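Local coordinates for cobalamin biosynthesis protein (Agrobacterium tumefaciens, PDB 3BY5) that probably takes part in cobalamin (vitamin B12) biosynthesis and resembles the C-terminal part of CbiG, although its exact function has not been characterised, at residues T11-G16 with D42-A47. Residues are numbered along the deposited sequence; the frame is centred on the assembly and turned at random.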
ATOM      1  N   THR A  11     -11.907  -6.921   2.650  1.00 50.68           N
ATOM      2  CA  THR A  11     -12.467  -6.208   1.499  1.00 46.56           C
ATOM      3  C   THR A  11     -11.700  -4.921   1.134  1.00 42.45           C
ATOM      4  O   THR A  11     -11.488  -4.034   1.969  1.00 40.51           O
ATOM      5  CB  THR A  11     -14.008  -5.973   1.646  1.00 48.33           C
ATOM      6  OG1 THR A  11     -14.364  -4.667   1.178  1.00 52.18           O
ATOM      7  CG2 THR A  11     -14.458  -6.137   3.091  1.00 50.59           C
ATOM      8  N   VAL A  12     -11.296  -4.856  -0.133  1.00 36.73           N
ATOM      9  CA  VAL A  12     -10.445  -3.797  -0.665  1.00 33.33           C
ATOM     10  C   VAL A  12     -11.244  -2.925  -1.623  1.00 34.14           C
ATOM     11  O   VAL A  12     -11.951  -3.450  -2.481  1.00 40.18           O
ATOM     12  CB  VAL A  12      -9.219  -4.405  -1.417  1.00 31.75           C
ATOM     13  CG1 VAL A  12      -8.339  -3.327  -2.027  1.00 28.39           C
ATOM     14  CG2 VAL A  12      -8.397  -5.269  -0.483  1.00 34.35           C
ATOM     15  N   ALA A  13     -11.145  -1.604  -1.477  1.00 32.10           N
ATOM     16  CA  ALA A  13     -11.722  -0.682  -2.455  1.00 28.22           C
ATOM     17  C   ALA A  13     -10.645  -0.051  -3.324  1.00 30.88           C
ATOM     18  O   ALA A  13      -9.797   0.687  -2.828  1.00 33.20           O
ATOM     19  CB  ALA A  13     -12.536   0.389  -1.776  1.00 29.01           C
ATOM     20  N   GLY A  14     -10.680  -0.354  -4.618  1.00 30.82           N
ATOM     21  CA  GLY A  14      -9.784   0.269  -5.591  1.00 31.09           C
ATOM     22  C   GLY A  14     -10.313   1.629  -5.991  1.00 33.24           C
ATOM     23  O   GLY A  14     -11.480   1.757  -6.357  1.00 34.77           O
ATOM     24  N   ILE A  15      -9.461   2.648  -5.914  1.00 33.87           N
ATOM     25  CA  ILE A  15      -9.879   4.033  -6.165  1.00 33.24           C
ATOM     26  C   ILE A  15      -9.221   4.623  -7.409  1.00 34.56           C
ATOM     27  O   ILE A  15      -8.003   4.577  -7.566  1.00 33.01           O
ATOM     28  CB  ILE A  15      -9.589   4.963  -4.953  1.00 31.17           C
ATOM     29  CG1 ILE A  15     -10.088   4.355  -3.634  1.00 32.58           C
ATOM     30  CG2 ILE A  15     -10.190   6.353  -5.174  1.00 34.90           C
ATOM     31  CD1 ILE A  15     -11.586   4.101  -3.572  1.00 34.57           C
ATOM     32  N   GLY A  16     -10.049   5.167  -8.293  1.00 39.21           N
ATOM     33  CA  GLY A  16      -9.580   5.944  -9.429  1.00 44.55           C
ATOM     34  C   GLY A  16     -10.268   7.290  -9.416  1.00 49.37           C
ATOM     35  O   GLY A  16     -11.432   7.390  -9.036  1.00 49.14           O
ATOM     36  N   ASP A  42     -11.908  -2.200   4.455  1.00 40.34           N
ATOM     37  CA  ASP A  42     -10.832  -2.201   5.440  1.00 42.78           C
ATOM     38  C   ASP A  42      -9.450  -1.963   4.834  1.00 41.81           C
ATOM     39  O   ASP A  42      -8.445  -1.981   5.542  1.00 41.21           O
ATOM     40  CB  ASP A  42     -10.870  -3.461   6.319  1.00 48.52           C
ATOM     41  CG  ASP A  42     -11.248  -4.708   5.549  1.00 53.85           C
ATOM     42  OD1 ASP A  42     -10.555  -5.016   4.559  1.00 64.33           O
ATOM     43  OD2 ASP A  42     -12.227  -5.383   5.941  1.00 52.13           O
ATOM     44  N   TYR A  43      -9.414  -1.691   3.530  1.00 40.44           N
ATOM     45  CA  TYR A  43      -8.160  -1.451   2.823  1.00 37.65           C
ATOM     46  C   TYR A  43      -8.404  -0.695   1.510  1.00 32.63           C
ATOM     47  O   TYR A  43      -9.322  -1.017   0.768  1.00 32.25           O
ATOM     48  CB  TYR A  43      -7.471  -2.796   2.562  1.00 43.56           C
ATOM     49  CG  TYR A  43      -5.997  -2.720   2.281  1.00 44.88           C
ATOM     50  CD1 TYR A  43      -5.516  -2.913   0.994  1.00 48.70           C
ATOM     51  CD2 TYR A  43      -5.079  -2.472   3.302  1.00 46.81           C
ATOM     52  CE1 TYR A  43      -4.163  -2.849   0.716  1.00 49.18           C
ATOM     53  CE2 TYR A  43      -3.715  -2.405   3.035  1.00 48.81           C
ATOM     54  CZ  TYR A  43      -3.269  -2.596   1.734  1.00 48.33           C
ATOM     55  OH  TYR A  43      -1.931  -2.540   1.433  1.00 48.59           O
ATOM     56  N   LEU A  44      -7.592   0.317   1.235  1.00 30.15           N
ATOM     57  CA  LEU A  44      -7.703   1.081  -0.012  1.00 31.45           C
ATOM     58  C   LEU A  44      -6.568   0.765  -0.976  1.00 32.91           C
ATOM     59  O   LEU A  44      -5.473   0.403  -0.552  1.00 35.53           O
ATOM     60  CB  LEU A  44      -7.711   2.586   0.262  1.00 30.63           C
ATOM     61  CG  LEU A  44      -8.930   3.240   0.898  1.00 31.68           C
ATOM     62  CD1 LEU A  44      -8.685   4.725   0.991  1.00 31.13           C
ATOM     63  CD2 LEU A  44     -10.183   2.958   0.094  1.00 29.17           C
ATOM     64  N   ALA A  45      -6.833   0.917  -2.271  1.00 33.93           N
ATOM     65  CA  ALA A  45      -5.838   0.635  -3.309  1.00 34.09           C
ATOM     66  C   ALA A  45      -5.986   1.548  -4.520  1.00 35.42           C
ATOM     67  O   ALA A  45      -7.082   2.028  -4.817  1.00 33.54           O
ATOM     68  CB  ALA A  45      -5.898  -0.821  -3.735  1.00 29.63           C
ATOM     69  N   THR A  46      -4.874   1.775  -5.215  1.00 33.58           N
ATOM     70  CA  THR A  46      -4.857   2.642  -6.387  1.00 36.03           C
ATOM     71  C   THR A  46      -3.769   2.261  -7.379  1.00 35.96           C
ATOM     72  O   THR A  46      -2.853   1.508  -7.065  1.00 40.10           O
ATOM     73  CB  THR A  46      -4.732   4.150  -6.001  1.00 35.56           C
ATOM     74  OG1 THR A  46      -5.006   4.965  -7.145  1.00 41.67           O
ATOM     75  CG2 THR A  46      -3.352   4.493  -5.454  1.00 33.95           C
ATOM     76  N   ALA A  47      -3.903   2.787  -8.587  1.00 39.37           N
ATOM     77  CA  ALA A  47      -2.905   2.653  -9.633  1.00 41.13           C
ATOM     78  C   ALA A  47      -1.863   3.740  -9.404  1.00 43.56           C
ATOM     79  O   ALA A  47      -2.109   4.635  -8.596  1.00 44.44           O
ATOM     80  CB  ALA A  47      -3.575   2.836 -10.961  1.00 41.10           C
TER
HETATM   81  O   HOH W   1      -6.724   3.366  -9.726  1.00 36.82           O
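V12 lies alongside Y43, both pointing the same way, and overlaps it with one branch while reaching A45 with the other. V12 CG2 sits obliquely off the tyrosine ring, 4.0 Å from Y43 CD1. V12 CG1, anti to the backbone N (chi1 178°), touches A45 CB at 3.9 Å. On the opposite face, CD2 of L44 is shared: it meets A13 CB at 4.0 Å and also packs on CG1 of I15, where the I15 and L44 side chains cross obliquely. Between these two layers the parallel strands are bonded through their backbones. A13 N donates to Y43 O, nearly along the C=O axis. A45 N donates to A13 O at 3.0 Å, from above the carbonyl plane. I15 N reaches A45 O at 2.7 Å, again almost end-on. At the start of the pair, D42 OD1 takes the T11 N-H on its syn lone pair (3.0 Å), while D42 N bonds back to T11 O. At the other end a water donates to I15 O and accepts from A47 N, bridging the strands as they part. The two strands belong to a beta-alpha-beta unit with helix 23-37 and lie near the centre of a mixed sheet. Strand 123-129 flanks 11-17 and strand 67-69 flanks 43-46. Helix 98-107 covers the V12, Y43 and A45 face; helix 54-62 covers L44, I15 and T46.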